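Local coordinates for uncharacterized protein (Pseudomonas aeruginosa, PDB 4O5P), which acts as a phospholipase effector of the type VI secretion system (Tle1), probably hydrolysing membrane phospholipids of target cells, at residues N75-A80 with Y115-G120; A156-L161 with L207-E212; S398-S403 with S448-L453; I614-E619 with R773-E778. All blocks are in the same frame, centred on the assembly; numbering follows the deposited sequence.

Contact 1. Residues N75-A80 with Y115-G120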
loop_
_atom_site.group_PDB
_atom_site.type_symbol
_atom_site.label_atom_id
_atom_site.label_comp_id
_atom_site.label_asym_id
_atom_site.label_seq_id
_atom_site.Cartn_x
_atom_site.Cartn_y
_atom_site.Cartn_z
ATOM N N ASN A 75 -0.231 5.594 -5.629
ATOM C CA ASN A 75 0.016 6.317 -6.878
ATOM C C ASN A 75 -0.193 5.473 -8.136
ATOM O O ASN A 75 0.266 5.842 -9.220
ATOM C CB ASN A 75 1.414 6.956 -6.900
ATOM C CG ASN A 75 1.498 8.135 -7.853
ATOM O OD1 ASN A 75 0.623 9.009 -7.853
ATOM N ND2 ASN A 75 2.549 8.170 -8.674
ATOM N N ASN A 76 -0.875 4.339 -7.991
ATOM C CA ASN A 76 -1.251 3.540 -9.153
ATOM C C ASN A 76 -2.687 3.798 -9.589
ATOM O O ASN A 76 -3.630 3.624 -8.800
ATOM C CB ASN A 76 -1.108 2.051 -8.843
ATOM C CG ASN A 76 0.280 1.680 -8.418
ATOM O OD1 ASN A 76 0.541 1.509 -7.237
ATOM N ND2 ASN A 76 1.188 1.549 -9.379
ATOM N N ASN A 77 -2.863 4.168 -10.851
ATOM C CA ASN A 77 -4.196 4.405 -11.400
ATOM C C ASN A 77 -4.264 3.777 -12.783
ATOM O O ASN A 77 -3.538 4.204 -13.683
ATOM C CB ASN A 77 -4.449 5.913 -11.486
ATOM C CG ASN A 77 -5.808 6.245 -12.055
ATOM O OD1 ASN A 77 -6.039 6.091 -13.252
ATOM N ND2 ASN A 77 -6.712 6.723 -11.203
ATOM N N ASP A 78 -5.126 2.773 -12.958
ATOM C CA ASP A 78 -5.144 1.989 -14.191
ATOM C C ASP A 78 -5.420 2.829 -15.438
ATOM O O ASP A 78 -4.699 2.716 -16.427
ATOM C CB ASP A 78 -6.146 0.825 -14.100
ATOM C CG ASP A 78 -6.014 -0.141 -15.262
ATOM O OD1 ASP A 78 -4.912 -0.227 -15.836
ATOM O OD2 ASP A 78 -6.996 -0.818 -15.614
ATOM N N LYS A 79 -6.450 3.672 -15.381
ATOM C CA LYS A 79 -6.794 4.563 -16.496
ATOM C C LYS A 79 -5.575 5.373 -16.932
ATOM O O LYS A 79 -5.202 5.386 -18.108
ATOM C CB LYS A 79 -7.916 5.535 -16.101
ATOM C CG LYS A 79 -9.261 4.887 -15.727
ATOM C CD LYS A 79 -10.278 5.964 -15.306
ATOM C CE LYS A 79 -11.641 5.371 -14.960
ATOM N NZ LYS A 79 -12.201 4.560 -16.067
ATOM N N ALA A 80 -4.948 6.040 -15.972
ATOM C CA ALA A 80 -3.783 6.878 -16.254
ATOM C C ALA A 80 -2.578 6.065 -16.741
ATOM O O ALA A 80 -2.045 6.293 -17.831
ATOM C CB ALA A 80 -3.408 7.666 -15.018
ATOM N N TYR A 115 -12.678 -2.430 -9.799
ATOM C CA TYR A 115 -11.319 -1.913 -9.657
ATOM C C TYR A 115 -11.334 -0.637 -8.851
ATOM O O TYR A 115 -12.130 0.257 -9.114
ATOM C CB TYR A 115 -10.691 -1.622 -11.030
ATOM C CG TYR A 115 -9.394 -0.841 -10.925
ATOM C CD1 TYR A 115 -8.194 -1.479 -10.612
ATOM C CD2 TYR A 115 -9.375 0.540 -11.106
ATOM C CE1 TYR A 115 -7.006 -0.764 -10.497
ATOM C CE2 TYR A 115 -8.201 1.261 -10.989
ATOM C CZ TYR A 115 -7.026 0.610 -10.682
ATOM O OH TYR A 115 -5.858 1.325 -10.585
ATOM N N CYS A 116 -10.443 -0.539 -7.876
ATOM C CA CYS A 116 -10.316 0.687 -7.108
ATOM C C CYS A 116 -8.920 1.312 -7.314
ATOM O O CYS A 116 -7.909 0.687 -6.983
ATOM C CB CYS A 116 -10.570 0.378 -5.633
ATOM S SG CYS A 116 -10.451 1.795 -4.544
ATOM N N PRO A 117 -8.864 2.546 -7.857
ATOM C CA PRO A 117 -7.584 3.251 -8.031
ATOM C C PRO A 117 -6.838 3.467 -6.731
ATOM O O PRO A 117 -7.436 3.533 -5.655
ATOM C CB PRO A 117 -7.990 4.617 -8.609
ATOM C CG PRO A 117 -9.481 4.715 -8.443
ATOM C CD PRO A 117 -10.007 3.323 -8.382
ATOM N N GLY A 118 -5.524 3.613 -6.838
ATOM C CA GLY A 118 -4.702 3.834 -5.665
ATOM C C GLY A 118 -4.851 5.209 -5.029
ATOM O O GLY A 118 -5.247 6.185 -5.680
ATOM N N VAL A 119 -4.518 5.284 -3.744
ATOM C CA VAL A 119 -4.519 6.553 -3.031
ATOM C C VAL A 119 -3.540 7.493 -3.704
ATOM O O VAL A 119 -2.515 7.054 -4.242
ATOM C CB VAL A 119 -4.122 6.387 -1.559
ATOM C CG1 VAL A 119 -5.238 5.721 -0.782
ATOM C CG2 VAL A 119 -2.807 5.600 -1.443
ATOM N N GLY A 120 -3.862 8.782 -3.695
ATOM C CA GLY A 120 -3.003 9.774 -4.319
ATOM C C GLY A 120 -3.354 9.996 -5.777
ATOM O O GLY A 120 -2.767 10.852 -6.454
#
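The Y115 ring is met obliquely by D78, whose CB lies 3.5 Å from Y115 CZ. At the ring's tip, Y115 OH accepts from D78 N at 2.9 Å. That bond is bent, with an N-H...O angle of 138°. The same hydroxyl is hydrogen-bonded to D72, so two partners fix the end of the ring. The second flat group is the N77 amide. With N77 CG anti to the backbone N (chi1 180°), the amide lies beside P117, its ND2 3.6 Å from P117 CB. The two side chains point the same way. N77 OD1 accepts from A80 N at 2.9 Å, the N-cap bond of helix 78-81. The contact belongs to an alpha/beta-hydrolase fold. Strands 62-71 and 111-116 are parallel neighbours in the sheet. N75-A80 follows shortly after strand 62-71, and Y115-G120 holds the last two residues of strand 111-116 and the loop after it. The touching loops run in roughly opposite directions. G118 N donates to N76 O at 2.7 Å, and N75 N donates to V119 O at 3.0 Å. The N76 side chain lies near, without touching, a probable nucleophile elbow around S237. D78 OD2 is held by H97.

Contact 2. Residues A156-L161 with L207-E212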
loop_
_atom_site.group_PDB
_atom_site.type_symbol
_atom_site.label_atom_id
_atom_site.label_comp_id
_atom_site.label_asym_id
_atom_site.label_seq_id
_atom_site.Cartn_x
_atom_site.Cartn_y
_atom_site.Cartn_z
ATOM N N ALA A 156 -23.340 -5.419 -6.499
ATOM C CA ALA A 156 -23.384 -6.732 -7.131
ATOM C C ALA A 156 -24.683 -7.470 -6.812
ATOM O O ALA A 156 -25.315 -8.029 -7.715
ATOM C CB ALA A 156 -22.170 -7.566 -6.727
ATOM N N LEU A 157 -25.086 -7.467 -5.538
ATOM C CA LEU A 157 -26.349 -8.131 -5.178
ATOM C C LEU A 157 -27.536 -7.411 -5.825
ATOM O O LEU A 157 -28.419 -8.042 -6.398
ATOM C CB LEU A 157 -26.526 -8.188 -3.654
ATOM C CG LEU A 157 -27.569 -9.157 -3.087
ATOM C CD1 LEU A 157 -27.441 -10.535 -3.733
ATOM C CD2 LEU A 157 -27.450 -9.275 -1.575
ATOM N N PHE A 158 -27.526 -6.084 -5.724
ATOM C CA PHE A 158 -28.563 -5.214 -6.253
ATOM C C PHE A 158 -28.789 -5.496 -7.726
ATOM O O PHE A 158 -29.930 -5.588 -8.173
ATOM C CB PHE A 158 -28.125 -3.760 -6.065
ATOM C CG PHE A 158 -29.213 -2.745 -6.274
ATOM C CD1 PHE A 158 -30.140 -2.488 -5.273
ATOM C CD2 PHE A 158 -29.275 -2.006 -7.451
ATOM C CE1 PHE A 158 -31.135 -1.544 -5.449
ATOM C CE2 PHE A 158 -30.272 -1.048 -7.640
ATOM C CZ PHE A 158 -31.202 -0.816 -6.635
ATOM N N TYR A 159 -27.707 -5.644 -8.484
ATOM C CA TYR A 159 -27.842 -5.964 -9.902
ATOM C C TYR A 159 -28.335 -7.381 -10.070
ATOM O O TYR A 159 -29.134 -7.662 -10.969
ATOM C CB TYR A 159 -26.522 -5.802 -10.658
ATOM C CG TYR A 159 -26.669 -5.966 -12.164
ATOM C CD1 TYR A 159 -26.595 -7.221 -12.766
ATOM C CD2 TYR A 159 -26.886 -4.864 -12.978
ATOM C CE1 TYR A 159 -26.734 -7.364 -14.136
ATOM C CE2 TYR A 159 -27.024 -4.993 -14.337
ATOM C CZ TYR A 159 -26.948 -6.244 -14.911
ATOM O OH TYR A 159 -27.084 -6.369 -16.271
ATOM N N THR A 160 -27.844 -8.276 -9.221
ATOM C CA THR A 160 -28.253 -9.668 -9.311
ATOM C C THR A 160 -29.773 -9.784 -9.212
ATOM O O THR A 160 -30.397 -10.473 -10.016
ATOM C CB THR A 160 -27.575 -10.529 -8.246
ATOM O OG1 THR A 160 -26.150 -10.491 -8.439
ATOM C CG2 THR A 160 -28.038 -11.963 -8.360
ATOM N N LEU A 161 -30.365 -9.069 -8.259
ATOM C CA LEU A 161 -31.802 -9.188 -7.987
ATOM C C LEU A 161 -32.682 -8.274 -8.839
ATOM O O LEU A 161 -33.724 -8.701 -9.336
ATOM C CB LEU A 161 -32.075 -8.936 -6.500
ATOM C CG LEU A 161 -31.363 -9.909 -5.556
ATOM C CD1 LEU A 161 -31.456 -9.479 -4.093
ATOM C CD2 LEU A 161 -31.923 -11.303 -5.722
ATOM N N LEU A 207 -29.129 -3.494 2.803
ATOM C CA LEU A 207 -29.041 -4.908 3.189
ATOM C C LEU A 207 -30.413 -5.481 3.547
ATOM O O LEU A 207 -30.684 -6.650 3.307
ATOM C CB LEU A 207 -28.088 -5.118 4.369
ATOM C CG LEU A 207 -26.624 -4.783 4.109
ATOM C CD1 LEU A 207 -25.813 -4.942 5.377
ATOM C CD2 LEU A 207 -26.070 -5.657 2.997
ATOM N N LYS A 208 -31.271 -4.660 4.128
ATOM C CA LYS A 208 -32.604 -5.128 4.479
ATOM C C LYS A 208 -33.470 -5.263 3.241
ATOM O O LYS A 208 -34.175 -6.262 3.099
ATOM C CB LYS A 208 -33.250 -4.218 5.522
ATOM C CG LYS A 208 -32.654 -4.414 6.916
ATOM C CD LYS A 208 -33.244 -3.464 7.937
ATOM C CE LYS A 208 -32.602 -3.673 9.305
ATOM N NZ LYS A 208 -32.688 -2.441 10.142
ATOM N N GLU A 209 -33.401 -4.274 2.343
ATOM C CA GLU A 209 -34.133 -4.343 1.074
ATOM C C GLU A 209 -33.758 -5.625 0.362
ATOM O O GLU A 209 -34.614 -6.349 -0.141
ATOM C CB GLU A 209 -33.743 -3.199 0.147
ATOM C CG GLU A 209 -34.406 -1.859 0.383
ATOM C CD GLU A 209 -33.862 -0.806 -0.566
ATOM O OE1 GLU A 209 -33.600 -1.136 -1.747
ATOM O OE2 GLU A 209 -33.678 0.349 -0.131
ATOM N N LEU A 210 -32.462 -5.890 0.307
ATOM C CA LEU A 210 -31.945 -7.016 -0.462
ATOM C C LEU A 210 -32.347 -8.333 0.167
ATOM O O LEU A 210 -32.671 -9.301 -0.538
ATOM C CB LEU A 210 -30.416 -6.926 -0.581
ATOM C CG LEU A 210 -29.949 -5.679 -1.335
ATOM C CD1 LEU A 210 -28.449 -5.702 -1.627
ATOM C CD2 LEU A 210 -30.733 -5.489 -2.600
ATOM N N GLU A 211 -32.336 -8.366 1.496
ATOM C CA GLU A 211 -32.736 -9.562 2.214
ATOM C C GLU A 211 -34.212 -9.841 2.002
ATOM O O GLU A 211 -34.609 -10.998 1.862
ATOM C CB GLU A 211 -32.448 -9.428 3.701
ATOM C CG GLU A 211 -32.601 -10.752 4.425
ATOM C CD GLU A 211 -32.092 -10.721 5.856
ATOM O OE1 GLU A 211 -31.996 -9.617 6.430
ATOM O OE2 GLU A 211 -31.797 -11.806 6.405
ATOM N N GLU A 212 -35.006 -8.773 1.988
ATOM C CA GLU A 212 -36.451 -8.843 1.742
ATOM C C GLU A 212 -36.715 -9.415 0.361
ATOM O O GLU A 212 -37.573 -10.283 0.207
ATOM C CB GLU A 212 -37.079 -7.438 1.795
ATOM C CG GLU A 212 -38.393 -7.307 2.583
ATOM C CD GLU A 212 -39.304 -8.521 2.482
ATOM O OE1 GLU A 212 -40.129 -8.594 1.543
ATOM O OE2 GLU A 212 -39.207 -9.397 3.362
#
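L210 of helix 195-219 packs its two methyl branches against three residues of helix 139-162. L210 CG, anti to its carbonyl carbon (chi1 -63°), carries both methyls to the facing helix. L210 CD1 lies 3.7 Å from L157 CD2 and also touches L157 CB. These two leucines slide past each other in opposite directions. The other branch, L210 CD2, approaches F158 at the ring edge, near its plane, 4.1 Å from F158 CD1. These two side chains cross at about a right angle. L161 closes the patch: its CD1 is 4.3 Å from L210 CD2.

Two oxygens come near apolar groups. L161 CD1 rests 3.8 Å from the backbone oxygen L210 O. E209 OE1 lies at the edge of the F158 ring, 4.5 Å from F158 CE1, which is a loose approach. Within helix 139-162, A156 O accepts from T160 OG1 at 2.7 Å and from T160 N, the two donors reaching it from opposite faces of its plane.

The segment axes come within 10.5 Å and cross at 32°. A156 and T160 touch strands 62-71 and 111-116; L157, which meets L210, also touches I65 of strand 62-71. Helix 139-162 thus packs on the hydrolase sheet and, at this contact, also on helix 195-219.

With neither a hydrogen bond nor a salt bridge between the segments, the fit of L210 against L157, F158 and L161, not directional bonds, sets how the helices lie.

Contact 3. Residues S398-S403 with S448-L453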
loop_
_atom_site.group_PDB
_atom_site.type_symbol
_atom_site.label_atom_id
_atom_site.label_comp_id
_atom_site.label_asym_id
_atom_site.label_seq_id
_atom_site.Cartn_x
_atom_site.Cartn_y
_atom_site.Cartn_z
ATOM N N SER A 398 8.077 -5.459 -21.397
ATOM C CA SER A 398 7.433 -5.726 -20.121
ATOM C C SER A 398 7.666 -7.183 -19.714
ATOM O O SER A 398 7.526 -7.521 -18.544
ATOM C CB SER A 398 5.945 -5.359 -20.157
ATOM O OG SER A 398 5.407 -5.508 -21.460
ATOM N N GLU A 399 8.050 -8.037 -20.668
ATOM C CA GLU A 399 8.414 -9.426 -20.337
ATOM C C GLU A 399 9.771 -9.541 -19.619
ATOM O O GLU A 399 10.183 -10.644 -19.233
ATOM C CB GLU A 399 8.375 -10.337 -21.579
ATOM C CG GLU A 399 9.536 -10.164 -22.558
ATOM C CD GLU A 399 9.262 -9.122 -23.633
ATOM O OE1 GLU A 399 8.516 -8.139 -23.375
ATOM O OE2 GLU A 399 9.804 -9.289 -24.750
ATOM N N PHE A 400 10.458 -8.412 -19.428
ATOM C CA PHE A 400 11.724 -8.406 -18.684
ATOM C C PHE A 400 11.573 -7.747 -17.318
ATOM O O PHE A 400 12.535 -7.639 -16.551
ATOM C CB PHE A 400 12.825 -7.704 -19.484
ATOM C CG PHE A 400 13.150 -8.383 -20.783
ATOM C CD1 PHE A 400 13.966 -9.513 -20.811
ATOM C CD2 PHE A 400 12.632 -7.899 -21.980
ATOM C CE1 PHE A 400 14.262 -10.148 -22.013
ATOM C CE2 PHE A 400 12.930 -8.522 -23.188
ATOM C CZ PHE A 400 13.746 -9.650 -23.206
ATOM N N LEU A 401 10.352 -7.315 -17.028
ATOM C CA LEU A 401 10.039 -6.579 -15.812
ATOM C C LEU A 401 9.949 -7.564 -14.650
ATOM O O LEU A 401 9.179 -8.535 -14.714
ATOM C CB LEU A 401 8.696 -5.860 -16.021
ATOM C CG LEU A 401 8.357 -4.432 -15.581
ATOM C CD1 LEU A 401 9.502 -3.449 -15.727
ATOM C CD2 LEU A 401 7.131 -3.935 -16.367
ATOM N N LEU A 402 10.718 -7.321 -13.588
ATOM C CA LEU A 402 10.814 -8.274 -12.484
ATOM C C LEU A 402 9.433 -8.639 -11.901
ATOM O O LEU A 402 9.131 -9.815 -11.606
ATOM C CB LEU A 402 11.759 -7.711 -11.413
ATOM C CG LEU A 402 12.048 -8.546 -10.168
ATOM C CD1 LEU A 402 12.480 -9.954 -10.520
ATOM C CD2 LEU A 402 13.134 -7.860 -9.334
ATOM N N SER A 403 8.576 -7.632 -11.797
ATOM C CA SER A 403 7.247 -7.803 -11.217
ATOM C C SER A 403 6.369 -8.828 -11.945
ATOM O O SER A 403 5.325 -9.212 -11.436
ATOM C CB SER A 403 6.530 -6.459 -11.173
ATOM O OG SER A 403 6.571 -5.841 -12.438
ATOM N N SER A 448 3.348 -11.740 -19.820
ATOM C CA SER A 448 4.557 -12.340 -20.410
ATOM C C SER A 448 5.768 -12.367 -19.469
ATOM O O SER A 448 6.066 -11.378 -18.792
ATOM C CB SER A 448 4.968 -11.585 -21.677
ATOM O OG SER A 448 4.105 -11.862 -22.754
ATOM N N VAL A 449 6.463 -13.502 -19.440
ATOM C CA VAL A 449 7.756 -13.608 -18.760
ATOM C C VAL A 449 8.778 -14.179 -19.733
ATOM O O VAL A 449 8.533 -15.216 -20.344
ATOM C CB VAL A 449 7.684 -14.551 -17.549
ATOM C CG1 VAL A 449 9.091 -14.851 -17.011
ATOM C CG2 VAL A 449 6.822 -13.958 -16.479
ATOM N N SER A 450 9.925 -13.525 -19.876
ATOM C CA SER A 450 10.938 -14.006 -20.807
ATOM C C SER A 450 11.841 -14.998 -20.088
ATOM O O SER A 450 11.896 -15.015 -18.852
ATOM C CB SER A 450 11.757 -12.841 -21.362
ATOM O OG SER A 450 12.670 -12.355 -20.395
ATOM N N GLU A 451 12.544 -15.842 -20.835
ATOM C CA GLU A 451 13.374 -16.821 -20.156
ATOM C C GLU A 451 14.576 -16.160 -19.488
ATOM O O GLU A 451 15.075 -16.672 -18.495
ATOM C CB GLU A 451 13.760 -17.996 -21.071
ATOM C CG GLU A 451 14.939 -17.757 -21.994
ATOM C CD GLU A 451 15.386 -19.040 -22.700
ATOM O OE1 GLU A 451 14.546 -19.960 -22.863
ATOM O OE2 GLU A 451 16.577 -19.124 -23.086
ATOM N N GLU A 452 15.031 -15.017 -20.002
ATOM C CA GLU A 452 16.155 -14.317 -19.371
ATOM C C GLU A 452 15.734 -13.865 -17.970
ATOM O O GLU A 452 16.449 -14.083 -16.975
ATOM C CB GLU A 452 16.577 -13.124 -20.232
ATOM C CG GLU A 452 17.745 -12.302 -19.701
ATOM C CD GLU A 452 18.157 -11.179 -20.675
ATOM O OE1 GLU A 452 18.933 -11.476 -21.613
ATOM O OE2 GLU A 452 17.709 -10.008 -20.515
ATOM N N LEU A 453 14.545 -13.268 -17.899
ATOM C CA LEU A 453 13.948 -12.890 -16.627
ATOM C C LEU A 453 13.821 -14.105 -15.715
ATOM O O LEU A 453 14.279 -14.067 -14.573
ATOM C CB LEU A 453 12.582 -12.206 -16.846
ATOM C CG LEU A 453 11.790 -11.903 -15.572
ATOM C CD1 LEU A 453 12.591 -10.986 -14.649
ATOM C CD2 LEU A 453 10.389 -11.337 -15.852
#
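L453 reaches from the first turn of helix 451-463 into the backbone of residues 399-402. Its CB lies 3.7 Å from E399 O. CG, anti to the backbone N (chi1 174°), stays near the same oxygen. The chain then forks. L453 CD1 touches F400 O and sits 3.9 Å from L402 CA. L453 CD2 touches two carbonyl oxygens, L401 O at 3.3 Å and E399 O at 3.5 Å. The leucine thus packs mainly against backbone atoms, with the methyl L402 CD1 a looser neighbour.

E399 O also takes the main polar bond. S450 N donates to it at 3.0 Å, and S450 OG adds a weak bond. S450 is the N-cap of the helix, and its OG accepts from L453 N in a nearly straight bond (168°). S450 OG comes obliquely to the F400 ring, 3.2 Å from F400 CD1. S450 CB makes an off-centre CH-pi contact with this ring, 4.2 Å from the centroid. E399 CG lies over the same face, toward the rim. E452 OE2 approaches obliquely. Beside S450, E399 CA makes a CA-H...O contact with S448 O.

Segment 398-403 leads into helix 403-416, whose I405 also touches L453. Q404 of that helix holds S448 O. Q658, from the loop after helix 649-657, holds F400 O and touches L453, so the start of helix 451-463 touches both helix 403-416 and that loop.

Contact 4. Residues I614-E619 with R773-E778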
loop_
_atom_site.group_PDB
_atom_site.type_symbol
_atom_site.label_atom_id
_atom_site.label_comp_id
_atom_site.label_asym_id
_atom_site.label_seq_id
_atom_site.Cartn_x
_atom_site.Cartn_y
_atom_site.Cartn_z
ATOM N N ILE A 614 12.814 6.549 15.691
ATOM C CA ILE A 614 13.600 5.331 15.906
ATOM C C ILE A 614 14.723 5.586 16.930
ATOM O O ILE A 614 15.039 6.738 17.257
ATOM C CB ILE A 614 14.210 4.804 14.602
ATOM C CG1 ILE A 614 15.195 5.823 14.022
ATOM C CG2 ILE A 614 13.106 4.463 13.576
ATOM C CD1 ILE A 614 15.788 5.393 12.707
ATOM N N ASN A 615 15.326 4.511 17.424
ATOM C CA ASN A 615 16.296 4.600 18.511
ATOM C C ASN A 615 17.707 4.846 17.985
ATOM O O ASN A 615 18.121 4.198 17.034
ATOM C CB ASN A 615 16.264 3.301 19.327
ATOM C CG ASN A 615 17.261 3.299 20.465
ATOM O OD1 ASN A 615 18.334 2.696 20.370
ATOM N ND2 ASN A 615 16.914 3.978 21.550
ATOM N N GLU A 616 18.457 5.750 18.622
ATOM C CA GLU A 616 19.779 6.143 18.115
ATOM C C GLU A 616 20.790 5.004 18.154
ATOM O O GLU A 616 21.509 4.760 17.176
ATOM C CB GLU A 616 20.332 7.350 18.881
ATOM C CG GLU A 616 19.411 8.568 18.898
ATOM C CD GLU A 616 18.600 8.663 20.182
ATOM O OE1 GLU A 616 17.765 7.761 20.429
ATOM O OE2 GLU A 616 18.811 9.637 20.947
ATOM N N GLU A 617 20.839 4.319 19.290
ATOM C CA GLU A 617 21.679 3.137 19.459
ATOM C C GLU A 617 21.378 2.073 18.399
ATOM O O GLU A 617 22.296 1.583 17.724
ATOM C CB GLU A 617 21.507 2.559 20.879
ATOM C CG GLU A 617 22.256 3.337 21.996
ATOM C CD GLU A 617 21.711 4.745 22.237
ATOM O OE1 GLU A 617 20.476 4.902 22.395
ATOM O OE2 GLU A 617 22.513 5.707 22.273
ATOM N N ASP A 618 20.099 1.718 18.248
ATOM C CA ASP A 618 19.692 0.704 17.262
ATOM C C ASP A 618 20.019 1.123 15.826
ATOM O O ASP A 618 20.360 0.288 14.998
ATOM C CB ASP A 618 18.191 0.397 17.355
ATOM C CG ASP A 618 17.765 -0.119 18.728
ATOM O OD1 ASP A 618 18.631 -0.408 19.587
ATOM O OD2 ASP A 618 16.543 -0.250 18.946
ATOM N N GLU A 619 19.877 2.414 15.540
ATOM C CA GLU A 619 20.183 2.967 14.228
ATOM C C GLU A 619 21.681 2.811 13.931
ATOM O O GLU A 619 22.091 2.460 12.801
ATOM C CB GLU A 619 19.792 4.461 14.214
ATOM C CG GLU A 619 19.787 5.084 12.838
ATOM C CD GLU A 619 19.271 6.508 12.829
ATOM O OE1 GLU A 619 19.132 7.104 13.920
ATOM O OE2 GLU A 619 19.034 7.039 11.724
ATOM N N ARG A 773 6.156 7.078 25.855
ATOM C CA ARG A 773 7.141 7.343 24.804
ATOM C C ARG A 773 8.237 6.281 24.689
ATOM O O ARG A 773 9.134 6.400 23.845
ATOM C CB ARG A 773 7.813 8.702 25.044
ATOM C CG ARG A 773 6.928 9.917 24.782
ATOM C CD ARG A 773 7.712 11.014 24.072
ATOM N NE ARG A 773 8.608 11.709 24.976
ATOM C CZ ARG A 773 9.892 11.948 24.728
ATOM N NH1 ARG A 773 10.451 11.565 23.585
ATOM N NH2 ARG A 773 10.616 12.588 25.627
ATOM N N ALA A 774 8.183 5.267 25.548
ATOM C CA ALA A 774 9.256 4.276 25.638
ATOM C C ALA A 774 9.498 3.587 24.304
ATOM O O ALA A 774 8.553 3.252 23.592
ATOM C CB ALA A 774 8.939 3.234 26.713
ATOM N N PHE A 775 10.766 3.371 23.978
ATOM C CA PHE A 775 11.120 2.587 22.800
ATOM C C PHE A 775 10.782 1.114 23.029
ATOM O O PHE A 775 11.370 0.469 23.900
ATOM C CB PHE A 775 12.617 2.730 22.500
ATOM C CG PHE A 775 12.990 4.040 21.866
ATOM C CD1 PHE A 775 12.661 4.305 20.538
ATOM C CD2 PHE A 775 13.695 4.988 22.583
ATOM C CE1 PHE A 775 13.012 5.509 19.958
ATOM C CE2 PHE A 775 14.050 6.193 22.009
ATOM C CZ PHE A 775 13.712 6.454 20.697
ATOM N N THR A 776 9.837 0.577 22.262
ATOM C CA THR A 776 9.492 -0.839 22.375
ATOM C C THR A 776 9.265 -1.480 21.014
ATOM O O THR A 776 9.070 -0.782 20.015
ATOM C CB THR A 776 8.204 -1.071 23.188
ATOM O OG1 THR A 776 7.068 -0.941 22.328
ATOM C CG2 THR A 776 8.102 -0.100 24.344
ATOM N N ARG A 777 9.284 -2.807 20.987
ATOM C CA ARG A 777 8.900 -3.559 19.790
ATOM C C ARG A 777 7.424 -3.958 19.816
ATOM O O ARG A 777 6.986 -4.809 19.038
ATOM C CB ARG A 777 9.776 -4.793 19.625
ATOM C CG ARG A 777 11.163 -4.450 19.106
ATOM C CD ARG A 777 11.961 -5.685 18.717
ATOM N NE ARG A 777 13.318 -5.295 18.326
ATOM C CZ ARG A 777 14.266 -4.930 19.185
ATOM N NH1 ARG A 777 14.023 -4.928 20.493
ATOM N NH2 ARG A 777 15.464 -4.570 18.741
ATOM N N GLU A 778 6.648 -3.351 20.705
ATOM C CA GLU A 778 5.203 -3.514 20.600
ATOM C C GLU A 778 4.536 -2.162 20.457
ATOM O O GLU A 778 3.805 -1.737 21.346
ATOM C CB GLU A 778 4.637 -4.240 21.808
ATOM C CG GLU A 778 5.284 -5.582 22.085
ATOM C CD GLU A 778 5.985 -5.563 23.413
ATOM O OE1 GLU A 778 7.211 -5.311 23.417
ATOM O OE2 GLU A 778 5.297 -5.772 24.448
#
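The backbones of N615 and F775 come no nearer than 7.0 Å between their CA atoms, and side chains bridge the gap. N615 is the N-cap of helix 616-637, where the chain leaves strand 609-614 of an antiparallel sheet. F775 lies in the loop between helices 767-772 and 779-787, and it also touches S698 of strand 697-702. Its ring is set against the cap residue. N615 CB stands over the ring face in a CH-pi contact, 4.0 Å from the F775 centroid. With N615 CG anti to the backbone N (chi1 179°), the amide stands beside the ring. N615 ND2 lies over the same face, offset toward the rim, 3.5 Å from F775 CD2. The amide plane is turned 81° from the ring plane. I614 C meets the ring obliquely, 3.5 Å from F775 CE1. Further along the loop, T776 OG1 accepts from E778 N in an ST turn. R777 NH2 is 4.5 Å from D618 OD2, with no N-H aimed at it. This is a proximity of charges; D618 OD2 has its salt bridge with R696. N615 OD1 accepts from D618 N at 2.9 Å, the donor lying in the carbonyl plane on a lone pair.

Contact 1 is the most buried and lies closest to the centre of the chain; contacts 2, 3 and 4 are partly buried. Contacts 1 and 2 are joined through the hydrolase fold, for strand 111-116 and helix 139-162 follow each other in the chain, yet the contact centres are 28 Å apart. The chemistry changes with place. Backbone bonds join the loops of contact 1, whereas the helices of contact 2 meet through aliphatic groups and an aromatic edge. Contacts 1, 3 and 4 each include an N-capped helix start, and each of the three has an aromatic side chain set against it: Y115, F400 and F775. Contacts 2 and 4 lie on opposite sides of the chain's centre.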